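Long-range contacts in capsid (Human calicivirus NLV/Boxer/2001/US, PDB 4RDJ), which forms the protruding domain of a norovirus coat protein, a dimeric outer part of the capsid that probably takes part in attachment to host cells: residues Asp34-Ser39 with Gln288-Asn293; Thr62-Ala67 with Ala103-Pro108; Ala213-Thr218 with Met277-Asn282. All coordinates share one frame; numbering follows the deposited sequence.

Contact 1 (Asp34-Ser39 with Gln288-Asn293); sequences DGMMVS and QTLPIN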
loop_
_atom_site.group_PDB
_atom_site.type_symbol
_atom_site.label_atom_id
_atom_site.label_comp_id
_atom_site.label_asym_id
_atom_site.label_seq_id
_atom_site.Cartn_x
_atom_site.Cartn_y
_atom_site.Cartn_z
ATOM N N ASP B 34 -6.826 11.417 5.892
ATOM C CA ASP B 34 -7.309 11.976 7.152
ATOM C C ASP B 34 -8.022 13.313 6.974
ATOM O O ASP B 34 -8.259 14.045 7.942
ATOM C CB ASP B 34 -6.182 12.069 8.185
ATOM C CG ASP B 34 -5.123 13.082 7.814
ATOM O OD1 ASP B 34 -5.153 13.598 6.689
ATOM O OD2 ASP B 34 -4.268 13.381 8.672
ATOM N N GLY B 35 -8.377 13.635 5.735
ATOM C CA GLY B 35 -9.133 14.848 5.483
ATOM C C GLY B 35 -9.535 15.036 4.035
ATOM O O GLY B 35 -9.104 14.290 3.146
ATOM N N MET B 36 -10.388 16.037 3.819
ATOM C CA MET B 36 -10.705 16.565 2.497
ATOM C C MET B 36 -10.459 18.060 2.547
ATOM O O MET B 36 -10.543 18.663 3.617
ATOM C CB MET B 36 -12.174 16.328 2.148
ATOM C CG MET B 36 -12.494 14.935 1.655
ATOM S SD MET B 36 -14.219 14.789 1.149
ATOM C CE MET B 36 -15.043 14.527 2.718
ATOM N N MET B 37 -10.172 18.652 1.396
ATOM C CA MET B 37 -9.976 20.099 1.306
ATOM C C MET B 37 -10.279 20.578 -0.097
ATOM O O MET B 37 -10.315 19.792 -1.043
ATOM C CB MET B 37 -8.529 20.476 1.650
ATOM C CG MET B 37 -7.520 20.063 0.575
ATOM S SD MET B 37 -5.816 20.586 0.908
ATOM C CE MET B 37 -5.821 22.267 0.281
ATOM N N VAL B 38 -10.509 21.880 -0.223
ATOM C CA VAL B 38 -10.473 22.533 -1.522
ATOM C C VAL B 38 -9.224 23.399 -1.528
ATOM O O VAL B 38 -8.724 23.776 -0.464
ATOM C CB VAL B 38 -11.726 23.384 -1.783
ATOM C CG1 VAL B 38 -12.950 22.486 -1.914
ATOM C CG2 VAL B 38 -11.919 24.433 -0.684
ATOM N N SER B 39 -8.689 23.685 -2.709
ATOM C CA SER B 39 -7.451 24.456 -2.772
ATOM C C SER B 39 -7.682 25.909 -2.365
ATOM O O SER B 39 -8.766 26.451 -2.570
ATOM C CB SER B 39 -6.792 24.356 -4.156
ATOM O OG SER B 39 -7.683 24.730 -5.188
ATOM N N GLN B 288 -13.825 20.179 4.170
ATOM C CA GLN B 288 -12.853 20.060 5.250
ATOM C C GLN B 288 -13.529 19.919 6.613
ATOM O O GLN B 288 -12.943 19.381 7.552
ATOM C CB GLN B 288 -11.912 21.267 5.255
ATOM C CG GLN B 288 -11.109 21.438 3.974
ATOM C CD GLN B 288 -11.575 22.598 3.095
ATOM O OE1 GLN B 288 -10.752 23.304 2.492
ATOM N NE2 GLN B 288 -12.894 22.790 3.004
ATOM N N THR B 289 -14.761 20.410 6.717
ATOM C CA THR B 289 -15.481 20.388 7.985
ATOM C C THR B 289 -16.279 19.099 8.195
ATOM O O THR B 289 -16.836 18.869 9.272
ATOM C CB THR B 289 -16.432 21.599 8.103
ATOM O OG1 THR B 289 -17.504 21.467 7.159
ATOM C CG2 THR B 289 -15.680 22.896 7.833
ATOM N N LEU B 290 -16.332 18.257 7.169
ATOM C CA LEU B 290 -17.067 17.000 7.252
ATOM C C LEU B 290 -16.302 15.957 8.064
ATOM O O LEU B 290 -15.071 15.958 8.080
ATOM C CB LEU B 290 -17.326 16.449 5.849
ATOM C CG LEU B 290 -18.240 17.283 4.946
ATOM C CD1 LEU B 290 -18.212 16.772 3.508
ATOM C CD2 LEU B 290 -19.666 17.315 5.490
ATOM N N PRO B 291 -17.033 15.055 8.738
ATOM C CA PRO B 291 -16.386 13.898 9.362
ATOM C C PRO B 291 -15.633 13.115 8.298
ATOM O O PRO B 291 -16.026 13.125 7.125
ATOM C CB PRO B 291 -17.565 13.067 9.873
ATOM C CG PRO B 291 -18.688 14.026 10.003
ATOM C CD PRO B 291 -18.495 15.029 8.906
ATOM N N ILE B 292 -14.567 12.439 8.700
ATOM C CA ILE B 292 -13.723 11.754 7.726
ATOM C C ILE B 292 -14.023 10.262 7.626
ATOM O O ILE B 292 -13.352 9.539 6.885
ATOM C CB ILE B 292 -12.225 11.980 8.007
ATOM C CG1 ILE B 292 -11.815 11.352 9.342
ATOM C CG2 ILE B 292 -11.902 13.469 7.994
ATOM C CD1 ILE B 292 -10.300 11.305 9.541
ATOM N N ASN B 293 -15.033 9.804 8.364
ATOM C CA ASN B 293 -15.367 8.381 8.390
ATOM C C ASN B 293 -16.624 8.038 7.593
ATOM O O ASN B 293 -17.224 6.977 7.778
ATOM C CB ASN B 293 -15.491 7.872 9.832
ATOM C CG ASN B 293 -16.688 8.459 10.563
ATOM O OD1 ASN B 293 -17.207 9.508 10.189
ATOM N ND2 ASN B 293 -17.131 7.778 11.614
HETATM O O HOH W 1 -11.155 17.163 6.733
#
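Met-36, Met-37 and Val-38 meet Gln-288, and Asp-34 and Gly-35 meet Ile-292, in a surface contact of the protruding domain between strand 35-37, part of the antiparallel sheet that also holds strand 213-220, and the loop that leads into strand 295-302. The loop does not add a further strand. It touches at separate points instead, one through an amide side chain, one through a water and two through apolar groups.

The polar anchor is Val-38 N to Gln-288 OE1 at 3.1 Å, with the N-H aimed at the oxygen almost straight (166°). The donor, however, stands above the amide plane, 77° out of it, so it meets the face of the carbonyl and not a lone pair. The Gln-288 chain bends at chi2 (107°), which swings the amide along the strand toward Val-38. Two residues back, at Met-36, a water bridges the two backbones: it accepts from Met-36 N at 3.2 Å and donates to Gln-288 O at 3.0 Å.

Farther along the loop the methyls take over. Ile-292 CG2 and CD1 both rest near Asp-34 O, at 3.7 and 3.8 Å, where Asp-34 and Gly-35 form a classic beta bulge opposite Thr-218. Met-36, bent at chi3, brings CE to within 4.0 Å of Leu-290 CD1, and both side chains also touch Tyr-257 and Phe-269.

Strand and loop thus share one direct hydrogen bond, received above the carbonyl plane, and one water; the rest is largely apolar packing, while Pro-291 O is hydrogen-bonded to Tyr-257 OH.

Contact 2 (Thr62-Ala67 with Ala103-Pro108); sequences TTTVSA and APLGFP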
loop_
_atom_site.group_PDB
_atom_site.type_symbol
_atom_site.label_atom_id
_atom_site.label_comp_id
_atom_site.label_asym_id
_atom_site.label_seq_id
_atom_site.Cartn_x
_atom_site.Cartn_y
_atom_site.Cartn_z
ATOM N N THR B 62 1.472 7.625 -14.005
ATOM C CA THR B 62 2.238 6.551 -13.389
ATOM C C THR B 62 1.369 5.728 -12.441
ATOM O O THR B 62 1.867 4.937 -11.641
ATOM C CB THR B 62 3.454 7.109 -12.624
ATOM O OG1 THR B 62 3.028 8.134 -11.714
ATOM C CG2 THR B 62 4.457 7.706 -13.602
ATOM N N THR B 63 0.059 5.883 -12.558
ATOM C CA THR B 63 -0.863 5.232 -11.634
ATOM C C THR B 63 -0.846 3.707 -11.725
ATOM O O THR B 63 -0.804 3.144 -12.826
ATOM C CB THR B 63 -2.283 5.781 -11.842
ATOM O OG1 THR B 63 -2.231 7.200 -11.694
ATOM C CG2 THR B 63 -3.263 5.197 -10.828
ATOM N N THR B 64 -0.846 3.064 -10.558
ATOM C CA THR B 64 -0.893 1.614 -10.429
ATOM C C THR B 64 -2.202 1.167 -9.809
ATOM O O THR B 64 -2.961 1.970 -9.246
ATOM C CB THR B 64 0.215 1.082 -9.472
ATOM O OG1 THR B 64 0.118 1.756 -8.205
ATOM C CG2 THR B 64 1.586 1.306 -10.059
ATOM N N VAL B 65 -2.442 -0.136 -9.871
ATOM C CA VAL B 65 -3.585 -0.716 -9.191
ATOM C C VAL B 65 -3.397 -0.686 -7.671
ATOM O O VAL B 65 -4.279 -0.239 -6.938
ATOM C CB VAL B 65 -3.851 -2.148 -9.670
ATOM C CG1 VAL B 65 -4.981 -2.770 -8.861
ATOM C CG2 VAL B 65 -4.213 -2.131 -11.147
ATOM N N SER B 66 -2.242 -1.148 -7.203
ATOM C CA SER B 66 -2.017 -1.354 -5.772
ATOM C C SER B 66 -1.381 -0.175 -5.046
ATOM O O SER B 66 -0.441 0.442 -5.550
ATOM C CB SER B 66 -1.153 -2.596 -5.549
ATOM O OG SER B 66 -0.999 -2.877 -4.164
ATOM N N ALA B 67 -1.868 0.099 -3.837
ATOM C CA ALA B 67 -1.228 1.086 -2.966
ATOM C C ALA B 67 0.206 0.683 -2.616
ATOM O O ALA B 67 1.007 1.523 -2.203
ATOM C CB ALA B 67 -2.053 1.295 -1.684
ATOM N N ALA B 103 7.098 7.861 -16.316
ATOM C CA ALA B 103 8.132 7.239 -15.506
ATOM C C ALA B 103 7.622 5.834 -15.193
ATOM O O ALA B 103 6.485 5.504 -15.527
ATOM C CB ALA B 103 8.353 8.030 -14.218
ATOM N N PRO B 104 8.450 4.993 -14.558
ATOM C CA PRO B 104 7.913 3.686 -14.158
ATOM C C PRO B 104 6.671 3.830 -13.281
ATOM O O PRO B 104 6.533 4.822 -12.557
ATOM C CB PRO B 104 9.063 3.072 -13.356
ATOM C CG PRO B 104 10.289 3.706 -13.940
ATOM C CD PRO B 104 9.885 5.125 -14.257
ATOM N N LEU B 105 5.769 2.857 -13.336
ATOM C CA LEU B 105 4.556 2.955 -12.528
ATOM C C LEU B 105 4.891 3.087 -11.039
ATOM O O LEU B 105 5.819 2.442 -10.542
ATOM C CB LEU B 105 3.643 1.746 -12.766
ATOM C CG LEU B 105 3.234 1.530 -14.222
ATOM C CD1 LEU B 105 2.236 0.383 -14.291
ATOM C CD2 LEU B 105 2.631 2.804 -14.811
ATOM N N GLY B 106 4.129 3.929 -10.336
ATOM C CA GLY B 106 4.317 4.152 -8.911
ATOM C C GLY B 106 5.309 5.255 -8.572
ATOM O O GLY B 106 5.370 5.707 -7.433
ATOM N N PHE B 107 6.088 5.693 -9.555
ATOM C CA PHE B 107 7.110 6.706 -9.316
ATOM C C PHE B 107 6.527 7.934 -8.594
ATOM O O PHE B 107 5.448 8.390 -8.941
ATOM C CB PHE B 107 7.713 7.129 -10.656
ATOM C CG PHE B 107 9.082 7.699 -10.549
ATOM C CD1 PHE B 107 10.193 6.870 -10.584
ATOM C CD2 PHE B 107 9.265 9.064 -10.407
ATOM C CE1 PHE B 107 11.471 7.402 -10.489
ATOM C CE2 PHE B 107 10.531 9.596 -10.310
ATOM C CZ PHE B 107 11.631 8.763 -10.347
ATOM N N PRO B 108 7.246 8.481 -7.593
ATOM C CA PRO B 108 6.737 9.684 -6.913
ATOM C C PRO B 108 6.431 10.822 -7.890
ATOM O O PRO B 108 7.186 11.029 -8.849
ATOM C CB PRO B 108 7.897 10.099 -5.996
ATOM C CG PRO B 108 8.699 8.854 -5.791
ATOM C CD PRO B 108 8.519 8.001 -7.031
HETATM O O HOH W 2 4.950 10.042 -11.077
#
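Thr-62 and Thr-64 straddle a type II beta turn, Pro-104 to Phe-107, and present their methyls to it from two directions. Both segments are irregular and buried, in the loops before strands 72-80 and 113-121, close to the middle of the chain and probably near the junction of the two subdomains known from norovirus protruding domains.

Thr-62 directs CG2 at the entry of the turn. The methyl lies 3.6 Å from Ala-103 O and also touches Ala-103 CB. Chi1 of 52° sends OG1 the other way, to the exit of the turn. Thr-64 slides past Leu-105 in the opposite direction, and the pair is tight: Thr-64 CG2 is 3.4 Å from Leu-105 CB, less than usual van der Waals separation. The Leu-105 side chain continues over the Thr-62 carbonyl, with CD2 3.9 Å from Thr-62 O.

Between the two threonines the backbones are pinned together. Gly-106 N donates to Thr-62 O at 2.8 Å, nearly straight (166°) and in the carbonyl plane. Gly-106 has the positive phi that a type II turn needs at its third position, where a side chain would be jammed against the preceding carbonyl. The Phe-107 ring leads away from the threonines; Pro-108 CD lies over one face, toward the rim, and Met-73 and Leu-88 touch the side chain.

Beyond Thr-64 the same segment reaches the dimer partner: Ser-66 OG is hydrogen-bonded to Glu-236 OE1 of the second subunit, and Ala-67 packs on Ala-67 of that subunit. Back at Thr-62, whose hydroxyl also pairs with Asn-50, a water bridge closes the exit of the turn: one water donates to Thr-62 OG1 at 2.8 Å and to Phe-107 O at 2.7 Å.

Contact 3 (Ala213-Thr218 with Met277-Asn282); sequences AIVYFT and MTCVPN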
loop_
_atom_site.group_PDB
_atom_site.type_symbol
_atom_site.label_atom_id
_atom_site.label_comp_id
_atom_site.label_asym_id
_atom_site.label_seq_id
_atom_site.Cartn_x
_atom_site.Cartn_y
_atom_site.Cartn_z
ATOM N N ALA B 213 -15.751 23.306 -6.855
ATOM C CA ALA B 213 -14.325 23.279 -6.569
ATOM C C ALA B 213 -13.879 21.825 -6.505
ATOM O O ALA B 213 -14.607 20.972 -5.996
ATOM C CB ALA B 213 -14.038 23.987 -5.244
ATOM N N ILE B 214 -12.692 21.540 -7.030
ATOM C CA ILE B 214 -12.124 20.198 -6.958
ATOM C C ILE B 214 -11.914 19.791 -5.505
ATOM O O ILE B 214 -11.436 20.593 -4.685
ATOM C CB ILE B 214 -10.782 20.128 -7.716
ATOM C CG1 ILE B 214 -10.998 20.471 -9.195
ATOM C CG2 ILE B 214 -10.116 18.757 -7.536
ATOM C CD1 ILE B 214 -9.717 20.644 -9.987
ATOM N N VAL B 215 -12.284 18.556 -5.187
ATOM C CA VAL B 215 -12.061 18.007 -3.854
ATOM C C VAL B 215 -10.720 17.281 -3.800
ATOM O O VAL B 215 -10.416 16.446 -4.653
ATOM C CB VAL B 215 -13.175 17.027 -3.448
ATOM C CG1 VAL B 215 -12.845 16.364 -2.102
ATOM C CG2 VAL B 215 -14.525 17.742 -3.398
ATOM N N TYR B 216 -9.909 17.612 -2.805
ATOM C CA TYR B 216 -8.650 16.914 -2.602
ATOM C C TYR B 216 -8.734 16.088 -1.338
ATOM O O TYR B 216 -9.221 16.562 -0.316
ATOM C CB TYR B 216 -7.487 17.902 -2.512
ATOM C CG TYR B 216 -7.313 18.699 -3.776
ATOM C CD1 TYR B 216 -6.587 18.184 -4.845
ATOM C CD2 TYR B 216 -7.889 19.959 -3.913
ATOM C CE1 TYR B 216 -6.435 18.898 -6.012
ATOM C CE2 TYR B 216 -7.744 20.685 -5.085
ATOM C CZ TYR B 216 -7.015 20.147 -6.126
ATOM O OH TYR B 216 -6.867 20.856 -7.293
ATOM N N PHE B 217 -8.257 14.852 -1.423
ATOM C CA PHE B 217 -8.157 13.965 -0.280
ATOM C C PHE B 217 -6.759 14.124 0.283
ATOM O O PHE B 217 -5.777 14.066 -0.453
ATOM C CB PHE B 217 -8.452 12.527 -0.720
ATOM C CG PHE B 217 -9.781 12.398 -1.399
ATOM C CD1 PHE B 217 -10.936 12.228 -0.653
ATOM C CD2 PHE B 217 -9.884 12.543 -2.774
ATOM C CE1 PHE B 217 -12.170 12.161 -1.272
ATOM C CE2 PHE B 217 -11.106 12.478 -3.398
ATOM C CZ PHE B 217 -12.258 12.286 -2.645
ATOM N N THR B 218 -6.668 14.375 1.584
ATOM C CA THR B 218 -5.382 14.714 2.179
ATOM C C THR B 218 -4.889 13.671 3.166
ATOM O O THR B 218 -5.683 12.933 3.767
ATOM C CB THR B 218 -5.433 16.080 2.890
ATOM O OG1 THR B 218 -6.370 16.019 3.973
ATOM C CG2 THR B 218 -5.848 17.182 1.909
ATOM N N MET B 277 -13.331 14.540 -8.301
ATOM C CA MET B 277 -14.582 14.858 -7.642
ATOM C C MET B 277 -14.640 16.355 -7.382
ATOM O O MET B 277 -13.604 16.992 -7.163
ATOM C CB MET B 277 -14.615 14.109 -6.309
ATOM C CG MET B 277 -15.957 13.887 -5.713
ATOM S SD MET B 277 -15.738 12.954 -4.188
ATOM C CE MET B 277 -15.289 11.317 -4.762
ATOM N N THR B 278 -15.844 16.919 -7.418
ATOM C CA THR B 278 -16.045 18.305 -7.013
ATOM C C THR B 278 -17.164 18.443 -5.988
ATOM O O THR B 278 -17.971 17.526 -5.781
ATOM C CB THR B 278 -16.422 19.203 -8.201
ATOM O OG1 THR B 278 -17.713 18.815 -8.687
ATOM C CG2 THR B 278 -15.392 19.093 -9.317
ATOM N N CYS B 279 -17.210 19.610 -5.359
ATOM C CA CYS B 279 -18.294 19.948 -4.459
ATOM C C CYS B 279 -18.577 21.427 -4.614
ATOM O O CYS B 279 -17.848 22.131 -5.310
ATOM C CB CYS B 279 -17.899 19.647 -3.012
ATOM S SG CYS B 279 -16.621 20.752 -2.354
ATOM N N VAL B 280 -19.646 21.892 -3.979
ATOM C CA VAL B 280 -19.904 23.317 -3.882
ATOM C C VAL B 280 -19.708 23.723 -2.431
ATOM O O VAL B 280 -20.578 23.478 -1.595
ATOM C CB VAL B 280 -21.327 23.658 -4.334
ATOM C CG1 VAL B 280 -21.669 25.088 -3.958
ATOM C CG2 VAL B 280 -21.471 23.442 -5.835
ATOM N N PRO B 281 -18.549 24.324 -2.120
ATOM C CA PRO B 281 -18.243 24.709 -0.738
ATOM C C PRO B 281 -19.284 25.659 -0.167
ATOM O O PRO B 281 -19.778 26.541 -0.871
ATOM C CB PRO B 281 -16.896 25.427 -0.861
ATOM C CG PRO B 281 -16.300 24.914 -2.107
ATOM C CD PRO B 281 -17.439 24.630 -3.039
ATOM N N ASN B 282 -19.610 25.465 1.107
ATOM C CA ASN B 282 -20.537 26.332 1.822
ATOM C C ASN B 282 -19.812 27.418 2.610
ATOM O O ASN B 282 -18.601 27.342 2.823
ATOM C CB ASN B 282 -21.437 25.512 2.755
ATOM C CG ASN B 282 -20.708 24.337 3.397
ATOM O OD1 ASN B 282 -19.516 24.126 3.169
ATOM N ND2 ASN B 282 -21.427 23.568 4.206
HETATM O O HOH W 3 -10.969 14.986 -6.924
#
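Ala-213 pairs with Cys-279, and Val-215 is hydrogen-bonded to Met-277, in a short antiparallel stretch of sheet that is close-knit from Ala-213 to Val-215 and looser beyond. In the close part, Ala-213 and Cys-279 form a hydrogen-bonded pair: Ala-213 N gives to Cys-279 O at 2.9 Å and Cys-279 N returns to Ala-213 O at 3.0 Å. Next to it Ile-214 and Thr-278 make a non-hydrogen-bonded pair, and then Val-215 N points straight at Met-277 O (2.8 Å, 178°).

Side chains fill in on the side of the sheet that carries Ala-213 and Cys-279. Val-215 CG2 rests 3.8 Å from Cys-279 SG. Met-277 meets Phe-217 at about a right angle in a Met-aromatic contact: CE sits 3.8 Å from Phe-217 CZ, near the ring plane, and SD also approaches the edge, 81° off the ring normal. The bend at chi3 of Met-277 brings its methyl to that edge.

The direct pairing stops after the Val-215 N to Met-277 O bond. In place of a return bond from Met-277 N to Val-215 O there is a water that accepts from Met-277 N at 2.8 Å and lies within donating distance of Val-215 O, so the backbones part while still linked. At the other end the contact thins toward the surface: Ala-213 CB meets the partly exposed Pro-281 at CG (4.0 Å), and the exposed Asn-282 lies beyond.

Strand 213-220 is flanked by strands 35-37 and 228-231 as well as 276-279, while strand 265-272 pairs with the far edge of 276-279. From these neighbours Met-36 packs on Val-215 and Phe-217, and Phe-269 on Val-215 and Met-277.

From the N terminus the chain first lays down 34-39, whose partner 288-293 comes near the C terminus, so contact 1 encloses a loop of 248 residues. Contacts 2 and 3 both fall within that loop and follow one another without crossing: 62-67 meets 103-108 first, then 213-218 meets 277-282. Contacts 1 and 3 share one sheet, where strands 35-37 and 213-220 are neighbours; they touch, as with Met-37 O and Tyr-216 N, 2.8 Å apart. Contact 2 stands apart, its centre about 25 Å from that of contact 1 and about 24 Å from that of contact 3, and joins loops beside the other sheet, whose first strand along the chain is 72-80.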